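Side-chain contacts in siroheme decarboxylase (Hydrogenobacter thermophilus, PDB 4CH7), which catalyses the decarboxylation of siroheme to 12,18-didecarboxysiroheme, with release of two carbon dioxide molecules, in heme d1 biosynthesis: residues 10-15 with 24-29; 3-8 with 42-47; 16-21 with 215-220. All coordinates share one frame; numbering follows the deposited sequence.

All three contacts involve the N-terminal helix-turn-helix domain, away from the probable active-site residue H93. Contacts 1 and 2 share helix 4-11, which packs on helix 22-30 in contact 1 and on helix 34-47 in contact 2; their centres are about 12 Å apart, and contact 1 is nested inside the chain loop that contact 2 closes. Contact 3 takes the loop following helix 4-11 across to strand 217-222, nearly 200 residues later. Its centre is about 12 Å from that of contact 1, which it touches, and about 20 Å from contact 2's. Two contacts thus join helices of the N-terminal domain, while the third ties its loop to the strand after the second helix-turn-helix region.

Contact 1. Residues 10-15 with 24-29; sequences KIIQKD and SVLAQE
In the helix-turn-helix domain, the end of helix 4-11 rests against helix 22-30 through I11 and L26, whose CA atoms lie 7.3 Å apart. The two side chains run alongside one another in opposite senses, and I11 CD1 reaches to 3.8 Å from L26 CD2. The chi1 of I11, -158°, places CG1 opposite the backbone N, and with chi2 extended as well the methyl extends toward helix 22-30. I11 CD1 also lies 3.8 Å from E29 CB and 3.4 Å from E29 OE1, an apolar methyl beside a carboxylate without any polar bond. Glutamate suits this margin: E29 is an exposed residue, so its acid group can sit at the edge of the core while its CB adds to the apolar surface. K14 NZ is 7.0 Å from E29 OE2, too far for a salt bridge, although the opposite charges may attract weakly. Deeper in, buried I12 makes a looser contact, its CG2 lying 4.3 Å from L26 CD1. Helix 34-47 adds L37 against L26 and I41 against I12, giving the three-helix hydrophobic core characteristic of a helix-turn-helix domain.

Contact 2. Residues 3-8 with 42-47; sequences NEFDKI and EKLVED
The amide of I8, the residue whose side chain turns toward L44, is held by E4 O at an N-to-O distance of 2.7 Å, an ordinary helical bond in the first turns of helix 4-11. One residue earlier, N3 O accepts the amide of K7, and N3 OD1 takes a weak bond from F5 N, 2.8 Å long but bent to 125° at the hydrogen. Asparagine is apt here, because its short amide side chain can fold back onto the start of a helix. The contact between the two helices is itself wholly apolar. F5 and L44 cross obliquely, with L44 CD2 3.8 Å from F5 CE1 and 4.1 Å from F5 CD1. The CA-CB bond of F5 does not aim at helix 34-47, but a chi1 of 155° sets CG roughly opposite the backbone N and carries the ring nearer. The other methyl of L44, CD1, turns to I8 and lies 4.4 Å from I8 CG2, a looser meeting. A forked leucine fits this place well, since its two methyls serve two residues one turn apart on the facing helix. Phenylalanine lies toward the exposed margin, and I8 and L44 are buried. Around them I8 also packs on L37, T40 and I41 of helix 34-47 and on I32 in the turn before it, while L44 reaches V50, between helix 34-47 and strand 53-57. K7 NZ bonds to V30 O at the end of helix 22-30.

Contact 3. Residues 16-21 with 215-220; sequences IPLVKE and GVLRRI
A residue of an irregular loop, I16, hydrogen-bonds through its backbone to I220, in a strand just over 200 residues further along the chain. I16 N lies 2.8 Å from I220 O, with an angle of 153° at the hydrogen, and it approaches in the carbonyl plane. I16 CG1, placed beside its own backbone N by a chi1 of -62°, packs closely on the same acceptor, 3.2 Å from I220 O. The amide of I220 in turn donates to D15 OD1, while the other oxygen of D15 forms a salt bridge with K212. Strand 217-222 pairs with strand 53-57 as a two-stranded antiparallel sheet, each strand following the last helix of one helix-turn-helix region, and R218 and R219 both face I56 as a classic beta bulge. L217 and I220, three residues apart, both point their CB toward the loop, as the bulge between them allows, and L18 meets both. L18, the centre of an inverse gamma turn, crosses I220 at about a right angle, its CD2 lying 3.7 Å from I220 CD1. Its other methyl, CD1, lies 4.3 Å from L217 CD2, so the leucine fork spans two strand residues. I220 is buried, and its beta-branched shape suits a strand. L18 also touches S209 and K212 of helix 201-213, and F190, while I16 packs on I53 and on P22 at the start of helix 22-30.

Contact 1. Residues 10-15 with 24-29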
loop_
_atom_site.group_PDB
_atom_site.type_symbol
_atom_site.label_atom_id
_atom_site.label_comp_id
_atom_site.label_asym_id
_atom_site.label_seq_id
_atom_site.Cartn_x
_atom_site.Cartn_y
_atom_site.Cartn_z
ATOM N N LYS A 10 -1.216 21.795 -5.369
ATOM C CA LYS A 10 -2.547 21.254 -5.617
ATOM C C LYS A 10 -2.614 20.433 -6.907
ATOM O O LYS A 10 -3.245 19.375 -6.945
ATOM C CB LYS A 10 -3.569 22.396 -5.672
ATOM C CG LYS A 10 -4.977 21.964 -6.054
ATOM C CD LYS A 10 -5.886 23.160 -6.294
ATOM C CE LYS A 10 -7.311 22.720 -6.590
ATOM N NZ LYS A 10 -7.398 21.840 -7.789
ATOM N N ILE A 11 -1.957 20.916 -7.957
ATOM C CA ILE A 11 -2.103 20.329 -9.291
ATOM C C ILE A 11 -1.282 19.053 -9.515
ATOM O O ILE A 11 -1.658 18.209 -10.327
ATOM C CB ILE A 11 -1.806 21.372 -10.410
ATOM C CG1 ILE A 11 -2.470 20.964 -11.728
ATOM C CG2 ILE A 11 -0.308 21.578 -10.595
ATOM C CD1 ILE A 11 -2.303 21.978 -12.848
ATOM N N ILE A 12 -0.171 18.910 -8.797
ATOM C CA ILE A 12 0.674 17.725 -8.944
ATOM C C ILE A 12 0.174 16.560 -8.092
ATOM O O ILE A 12 0.750 15.467 -8.109
ATOM C CB ILE A 12 2.135 18.020 -8.585
ATOM C CG1 ILE A 12 2.253 18.483 -7.129
ATOM C CG2 ILE A 12 2.699 19.054 -9.532
ATOM C CD1 ILE A 12 3.680 18.779 -6.688
ATOM N N GLN A 13 -0.897 16.808 -7.345
ATOM C CA GLN A 13 -1.555 15.762 -6.578
ATOM C C GLN A 13 -2.720 15.205 -7.383
ATOM O O GLN A 13 -3.249 14.136 -7.074
ATOM C CB GLN A 13 -2.040 16.303 -5.235
ATOM C CG GLN A 13 -0.918 16.771 -4.320
ATOM C CD GLN A 13 -1.428 17.429 -3.055
ATOM O OE1 GLN A 13 -2.082 16.795 -2.229
ATOM N NE2 GLN A 13 -1.129 18.711 -2.896
ATOM N N LYS A 14 -3.114 15.941 -8.419
ATOM C CA LYS A 14 -4.096 15.451 -9.376
ATOM C C LYS A 14 -3.390 14.512 -10.343
ATOM O O LYS A 14 -2.165 14.562 -10.475
ATOM C CB LYS A 14 -4.731 16.613 -10.142
ATOM C CG LYS A 14 -5.382 17.660 -9.252
ATOM C CD LYS A 14 -6.189 18.663 -10.062
ATOM C CE LYS A 14 -7.391 18.012 -10.723
ATOM N NZ LYS A 14 -8.319 19.021 -11.317
ATOM N N ASP A 15 -4.152 13.647 -11.005
ATOM C CA ASP A 15 -3.578 12.733 -11.985
ATOM C C ASP A 15 -2.878 13.516 -13.092
ATOM O O ASP A 15 -3.461 14.419 -13.691
ATOM C CB ASP A 15 -4.660 11.828 -12.575
ATOM C CG ASP A 15 -4.096 10.783 -13.520
ATOM O OD1 ASP A 15 -2.886 10.484 -13.436
ATOM O OD2 ASP A 15 -4.870 10.250 -14.343
ATOM N N SER A 24 4.340 20.687 -19.367
ATOM C CA SER A 24 3.990 21.806 -20.233
ATOM C C SER A 24 2.502 22.108 -20.057
ATOM O O SER A 24 2.093 23.268 -19.960
ATOM C CB SER A 24 4.301 21.467 -21.693
ATOM O OG SER A 24 4.272 22.619 -22.512
ATOM N N VAL A 25 1.705 21.043 -19.996
ATOM C CA VAL A 25 0.264 21.150 -19.787
ATOM C C VAL A 25 -0.064 21.722 -18.405
ATOM O O VAL A 25 -0.890 22.626 -18.286
ATOM C CB VAL A 25 -0.428 19.784 -19.959
ATOM C CG1 VAL A 25 -1.912 19.890 -19.652
ATOM C CG2 VAL A 25 -0.214 19.255 -21.364
ATOM N N LEU A 26 0.584 21.190 -17.370
ATOM C CA LEU A 26 0.406 21.690 -16.008
ATOM C C LEU A 26 0.834 23.151 -15.900
ATOM O O LEU A 26 0.179 23.949 -15.231
ATOM C CB LEU A 26 1.192 20.843 -15.003
ATOM C CG LEU A 26 0.836 19.363 -14.854
ATOM C CD1 LEU A 26 1.482 18.770 -13.611
ATOM C CD2 LEU A 26 -0.663 19.162 -14.823
ATOM N N ALA A 27 1.935 23.492 -16.563
ATOM C CA ALA A 27 2.440 24.862 -16.571
ATOM C C ALA A 27 1.410 25.821 -17.148
ATOM O O ALA A 27 1.166 26.892 -16.589
ATOM C CB ALA A 27 3.725 24.943 -17.367
ATOM N N GLN A 28 0.827 25.436 -18.279
ATOM C CA GLN A 28 -0.236 26.212 -18.903
ATOM C C GLN A 28 -1.412 26.385 -17.951
ATOM O O GLN A 28 -1.919 27.493 -17.780
ATOM C CB GLN A 28 -0.706 25.538 -20.193
ATOM C CG GLN A 28 0.273 25.664 -21.358
ATOM C CD GLN A 28 0.468 27.100 -21.801
ATOM O OE1 GLN A 28 -0.470 27.895 -21.790
ATOM N NE2 GLN A 28 1.688 27.441 -22.193
ATOM N N GLU A 29 -1.836 25.287 -17.330
ATOM C CA GLU A 29 -2.959 25.311 -16.394
ATOM C C GLU A 29 -2.681 26.167 -15.154
ATOM O O GLU A 29 -3.573 26.857 -14.655
ATOM C CB GLU A 29 -3.349 23.888 -15.980
ATOM C CG GLU A 29 -4.109 23.108 -17.051
ATOM C CD GLU A 29 -4.281 21.642 -16.702
ATOM O OE1 GLU A 29 -3.481 21.125 -15.898
ATOM O OE2 GLU A 29 -5.214 21.010 -17.240
#

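Contact 2. Residues 3-8 with 42-47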
loop_
_atom_site.group_PDB
_atom_site.type_symbol
_atom_site.label_atom_id
_atom_site.label_comp_id
_atom_site.label_asym_id
_atom_site.label_seq_id
_atom_site.Cartn_x
_atom_site.Cartn_y
_atom_site.Cartn_z
ATOM N N ASN A 3 -1.881 31.767 -5.040
ATOM C CA ASN A 3 -0.467 31.495 -4.816
ATOM C C ASN A 3 0.046 30.394 -5.742
ATOM O O ASN A 3 -0.613 29.369 -5.925
ATOM C CB ASN A 3 -0.224 31.129 -3.349
ATOM C CG ASN A 3 1.246 31.167 -2.966
ATOM O OD1 ASN A 3 2.105 30.658 -3.685
ATOM N ND2 ASN A 3 1.540 31.771 -1.822
ATOM N N GLU A 4 1.220 30.622 -6.327
ATOM C CA GLU A 4 1.852 29.649 -7.215
ATOM C C GLU A 4 2.125 28.345 -6.482
ATOM O O GLU A 4 1.749 27.272 -6.951
ATOM C CB GLU A 4 3.167 30.194 -7.779
ATOM C CG GLU A 4 3.018 31.291 -8.823
ATOM C CD GLU A 4 4.314 31.558 -9.561
ATOM O OE1 GLU A 4 5.262 30.763 -9.398
ATOM O OE2 GLU A 4 4.383 32.557 -10.305
ATOM N N PHE A 5 2.796 28.452 -5.338
ATOM C CA PHE A 5 3.078 27.308 -4.479
ATOM C C PHE A 5 1.821 26.483 -4.242
ATOM O O PHE A 5 1.823 25.268 -4.427
ATOM C CB PHE A 5 3.642 27.785 -3.140
ATOM C CG PHE A 5 3.421 26.818 -2.011
ATOM C CD1 PHE A 5 4.261 25.727 -1.841
ATOM C CD2 PHE A 5 2.374 27.003 -1.115
ATOM C CE1 PHE A 5 4.063 24.834 -0.801
ATOM C CE2 PHE A 5 2.166 26.113 -0.080
ATOM C CZ PHE A 5 3.014 25.027 0.080
ATOM N N ASP A 6 0.752 27.161 -3.836
ATOM C CA ASP A 6 -0.525 26.513 -3.562
ATOM C C ASP A 6 -1.124 25.862 -4.809
ATOM O O ASP A 6 -1.633 24.743 -4.747
ATOM C CB ASP A 6 -1.512 27.524 -2.971
ATOM C CG ASP A 6 -1.185 27.893 -1.536
ATOM O OD1 ASP A 6 -0.299 28.747 -1.317
ATOM O OD2 ASP A 6 -1.823 27.329 -0.623
ATOM N N LYS A 7 -1.064 26.566 -5.938
ATOM C CA LYS A 7 -1.597 26.051 -7.202
ATOM C C LYS A 7 -0.815 24.846 -7.722
ATOM O O LYS A 7 -1.398 23.881 -8.213
ATOM C CB LYS A 7 -1.613 27.146 -8.270
ATOM C CG LYS A 7 -2.922 27.903 -8.379
ATOM C CD LYS A 7 -2.852 28.929 -9.495
ATOM C CE LYS A 7 -1.700 29.894 -9.278
ATOM N NZ LYS A 7 -1.583 30.879 -10.387
ATOM N N ILE A 8 0.508 24.918 -7.620
ATOM C CA ILE A 8 1.385 23.847 -8.077
ATOM C C ILE A 8 1.242 22.611 -7.199
ATOM O O ILE A 8 1.073 21.499 -7.703
ATOM C CB ILE A 8 2.852 24.295 -8.060
ATOM C CG1 ILE A 8 3.101 25.366 -9.117
ATOM C CG2 ILE A 8 3.773 23.122 -8.303
ATOM C CD1 ILE A 8 4.482 25.969 -9.047
ATOM N N GLU A 42 10.670 20.306 -7.637
ATOM C CA GLU A 42 11.848 19.758 -6.983
ATOM C C GLU A 42 11.925 20.235 -5.539
ATOM O O GLU A 42 12.139 19.437 -4.633
ATOM C CB GLU A 42 13.115 20.171 -7.735
ATOM C CG GLU A 42 13.101 19.847 -9.225
ATOM C CD GLU A 42 14.408 20.203 -9.905
ATOM O OE1 GLU A 42 15.185 20.993 -9.329
ATOM O OE2 GLU A 42 14.659 19.689 -11.016
ATOM N N LYS A 43 11.747 21.540 -5.340
ATOM C CA LYS A 43 11.733 22.131 -4.006
ATOM C C LYS A 43 10.743 21.421 -3.096
ATOM O O LYS A 43 11.066 21.087 -1.958
ATOM C CB LYS A 43 11.372 23.615 -4.076
ATOM C CG LYS A 43 12.511 24.539 -4.471
ATOM C CD LYS A 43 12.061 25.990 -4.399
ATOM C CE LYS A 43 13.190 26.948 -4.733
ATOM N NZ LYS A 43 12.706 28.355 -4.813
ATOM N N LEU A 44 9.538 21.188 -3.604
ATOM C CA LEU A 44 8.500 20.538 -2.814
ATOM C C LEU A 44 8.863 19.102 -2.428
ATOM O O LEU A 44 8.498 18.650 -1.346
ATOM C CB LEU A 44 7.138 20.603 -3.520
ATOM C CG LEU A 44 6.452 21.974 -3.523
ATOM C CD1 LEU A 44 6.462 22.595 -4.905
ATOM C CD2 LEU A 44 5.030 21.878 -2.994
ATOM N N VAL A 45 9.591 18.397 -3.297
ATOM C CA VAL A 45 10.057 17.046 -2.970
ATOM C C VAL A 45 11.386 17.071 -2.210
ATOM O O VAL A 45 11.631 16.229 -1.347
ATOM C CB VAL A 45 10.130 16.101 -4.206
ATOM C CG1 VAL A 45 8.825 16.135 -4.985
ATOM C CG2 VAL A 45 11.307 16.447 -5.108
ATOM N N GLU A 46 12.226 18.052 -2.527
ATOM C CA GLU A 46 13.490 18.258 -1.825
ATOM C C GLU A 46 13.236 18.537 -0.349
ATOM O O GLU A 46 14.020 18.144 0.516
ATOM C CB GLU A 46 14.258 19.422 -2.464
ATOM C CG GLU A 46 15.449 19.950 -1.676
ATOM C CD GLU A 46 16.328 20.867 -2.508
ATOM O OE1 GLU A 46 16.136 20.911 -3.741
ATOM O OE2 GLU A 46 17.213 21.536 -1.936
ATOM N N ASP A 47 12.120 19.198 -0.065
ATOM C CA ASP A 47 11.837 19.648 1.289
ATOM C C ASP A 47 10.896 18.715 2.057
ATOM O O ASP A 47 10.925 18.678 3.283
ATOM C CB ASP A 47 11.336 21.094 1.269
ATOM C CG ASP A 47 12.317 22.027 0.588
ATOM O OD1 ASP A 47 13.497 21.649 0.448
ATOM O OD2 ASP A 47 11.914 23.131 0.182
#

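Contact 3. Residues 16-21 with 215-220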
loop_
_atom_site.group_PDB
_atom_site.type_symbol
_atom_site.label_atom_id
_atom_site.label_comp_id
_atom_site.label_asym_id
_atom_site.label_seq_id
_atom_site.Cartn_x
_atom_site.Cartn_y
_atom_site.Cartn_z
ATOM N N ILE A 16 -1.618 13.175 -13.338
ATOM C CA ILE A 16 -0.814 13.860 -14.340
ATOM C C ILE A 16 -1.026 13.221 -15.708
ATOM O O ILE A 16 -0.843 12.013 -15.864
ATOM C CB ILE A 16 0.670 13.846 -13.942
ATOM C CG1 ILE A 16 0.852 14.596 -12.623
ATOM C CG2 ILE A 16 1.540 14.467 -15.020
ATOM C CD1 ILE A 16 2.281 14.735 -12.203
ATOM N N PRO A 17 -1.417 14.038 -16.705
ATOM C CA PRO A 17 -1.847 13.534 -18.018
ATOM C C PRO A 17 -0.803 12.688 -18.735
ATOM O O PRO A 17 0.389 13.000 -18.699
ATOM C CB PRO A 17 -2.124 14.816 -18.816
ATOM C CG PRO A 17 -1.370 15.902 -18.104
ATOM C CD PRO A 17 -1.425 15.512 -16.654
ATOM N N LEU A 18 -1.262 11.622 -19.384
ATOM C CA LEU A 18 -0.389 10.770 -20.176
ATOM C C LEU A 18 -0.157 11.389 -21.547
ATOM O O LEU A 18 -0.762 10.983 -22.539
ATOM C CB LEU A 18 -0.986 9.370 -20.307
ATOM C CG LEU A 18 -1.146 8.613 -18.989
ATOM C CD1 LEU A 18 -1.967 7.355 -19.183
ATOM C CD2 LEU A 18 0.213 8.273 -18.421
ATOM N N VAL A 19 0.709 12.396 -21.584
ATOM C CA VAL A 19 1.107 13.036 -22.828
ATOM C C VAL A 19 2.627 13.117 -22.828
ATOM O O VAL A 19 3.262 12.779 -21.828
ATOM C CB VAL A 19 0.499 14.444 -22.962
ATOM C CG1 VAL A 19 -1.013 14.383 -22.866
ATOM C CG2 VAL A 19 1.045 15.363 -21.890
ATOM N N LYS A 20 3.211 13.558 -23.937
ATOM C CA LYS A 20 4.664 13.626 -24.038
ATOM C C LYS A 20 5.244 14.712 -23.136
ATOM O O LYS A 20 6.320 14.541 -22.564
ATOM C CB LYS A 20 5.095 13.854 -25.484
ATOM C CG LYS A 20 4.692 12.728 -26.427
ATOM C CD LYS A 20 5.184 12.993 -27.838
ATOM C CE LYS A 20 4.739 11.889 -28.784
ATOM N NZ LYS A 20 5.147 12.171 -30.186
ATOM N N GLU A 21 4.525 15.824 -23.009
ATOM C CA GLU A 21 4.974 16.938 -22.178
ATOM C C GLU A 21 3.907 17.331 -21.158
ATOM O O GLU A 21 3.250 18.363 -21.306
ATOM C CB GLU A 21 5.350 18.143 -23.048
ATOM C CG GLU A 21 6.421 17.844 -24.092
ATOM C CD GLU A 21 6.737 19.036 -24.976
ATOM O OE1 GLU A 21 6.366 20.170 -24.611
ATOM O OE2 GLU A 21 7.362 18.834 -26.036
ATOM N N GLY A 215 -7.644 0.158 -15.306
ATOM C CA GLY A 215 -7.525 0.388 -13.876
ATOM C C GLY A 215 -6.233 -0.143 -13.285
ATOM O O GLY A 215 -5.975 0.028 -12.092
ATOM N N VAL A 216 -5.430 -0.801 -14.117
ATOM C CA VAL A 216 -4.123 -1.302 -13.699
ATOM C C VAL A 216 -3.260 -0.126 -13.269
ATOM O O VAL A 216 -2.551 -0.191 -12.259
ATOM C CB VAL A 216 -3.421 -2.057 -14.838
ATOM C CG1 VAL A 216 -2.130 -2.687 -14.340
ATOM C CG2 VAL A 216 -4.339 -3.119 -15.416
ATOM N N LEU A 217 -3.327 0.946 -14.052
ATOM C CA LEU A 217 -2.708 2.210 -13.683
ATOM C C LEU A 217 -3.777 3.132 -13.112
ATOM O O LEU A 217 -4.699 3.534 -13.823
ATOM C CB LEU A 217 -2.042 2.868 -14.895
ATOM C CG LEU A 217 -1.341 4.209 -14.649
ATOM C CD1 LEU A 217 -0.265 4.051 -13.599
ATOM C CD2 LEU A 217 -0.752 4.768 -15.935
ATOM N N ARG A 218 -3.662 3.458 -11.828
ATOM C CA ARG A 218 -4.618 4.354 -11.189
ATOM C C ARG A 218 -4.411 5.789 -11.642
ATOM O O ARG A 218 -5.339 6.438 -12.134
ATOM C CB ARG A 218 -4.500 4.288 -9.667
ATOM C CG ARG A 218 -5.164 3.081 -9.023
ATOM C CD ARG A 218 -5.111 3.199 -7.509
ATOM N NE ARG A 218 -5.753 2.074 -6.837
ATOM C CZ ARG A 218 -5.152 1.295 -5.944
ATOM N NH1 ARG A 218 -3.890 1.517 -5.607
ATOM N NH2 ARG A 218 -5.816 0.295 -5.382
ATOM N N ARG A 219 -3.181 6.267 -11.473
ATOM C CA ARG A 219 -2.838 7.651 -11.761
ATOM C C ARG A 219 -1.339 7.856 -11.618
ATOM O O ARG A 219 -0.630 6.993 -11.101
ATOM C CB ARG A 219 -3.567 8.577 -10.788
ATOM C CG ARG A 219 -3.208 8.318 -9.338
ATOM C CD ARG A 219 -4.372 8.614 -8.409
ATOM N NE ARG A 219 -4.723 10.029 -8.394
ATOM C CZ ARG A 219 -4.141 10.929 -7.608
ATOM N NH1 ARG A 219 -3.177 10.560 -6.777
ATOM N NH2 ARG A 219 -4.520 12.198 -7.654
ATOM N N ILE A 220 -0.866 9.005 -12.086
ATOM C CA ILE A 220 0.498 9.437 -11.826
ATOM C C ILE A 220 0.419 10.731 -11.030
ATOM O O ILE A 220 -0.110 11.728 -11.521
ATOM C CB ILE A 220 1.269 9.680 -13.132
ATOM C CG1 ILE A 220 1.358 8.386 -13.940
ATOM C CG2 ILE A 220 2.663 10.227 -12.845
ATOM C CD1 ILE A 220 2.080 8.531 -15.257
#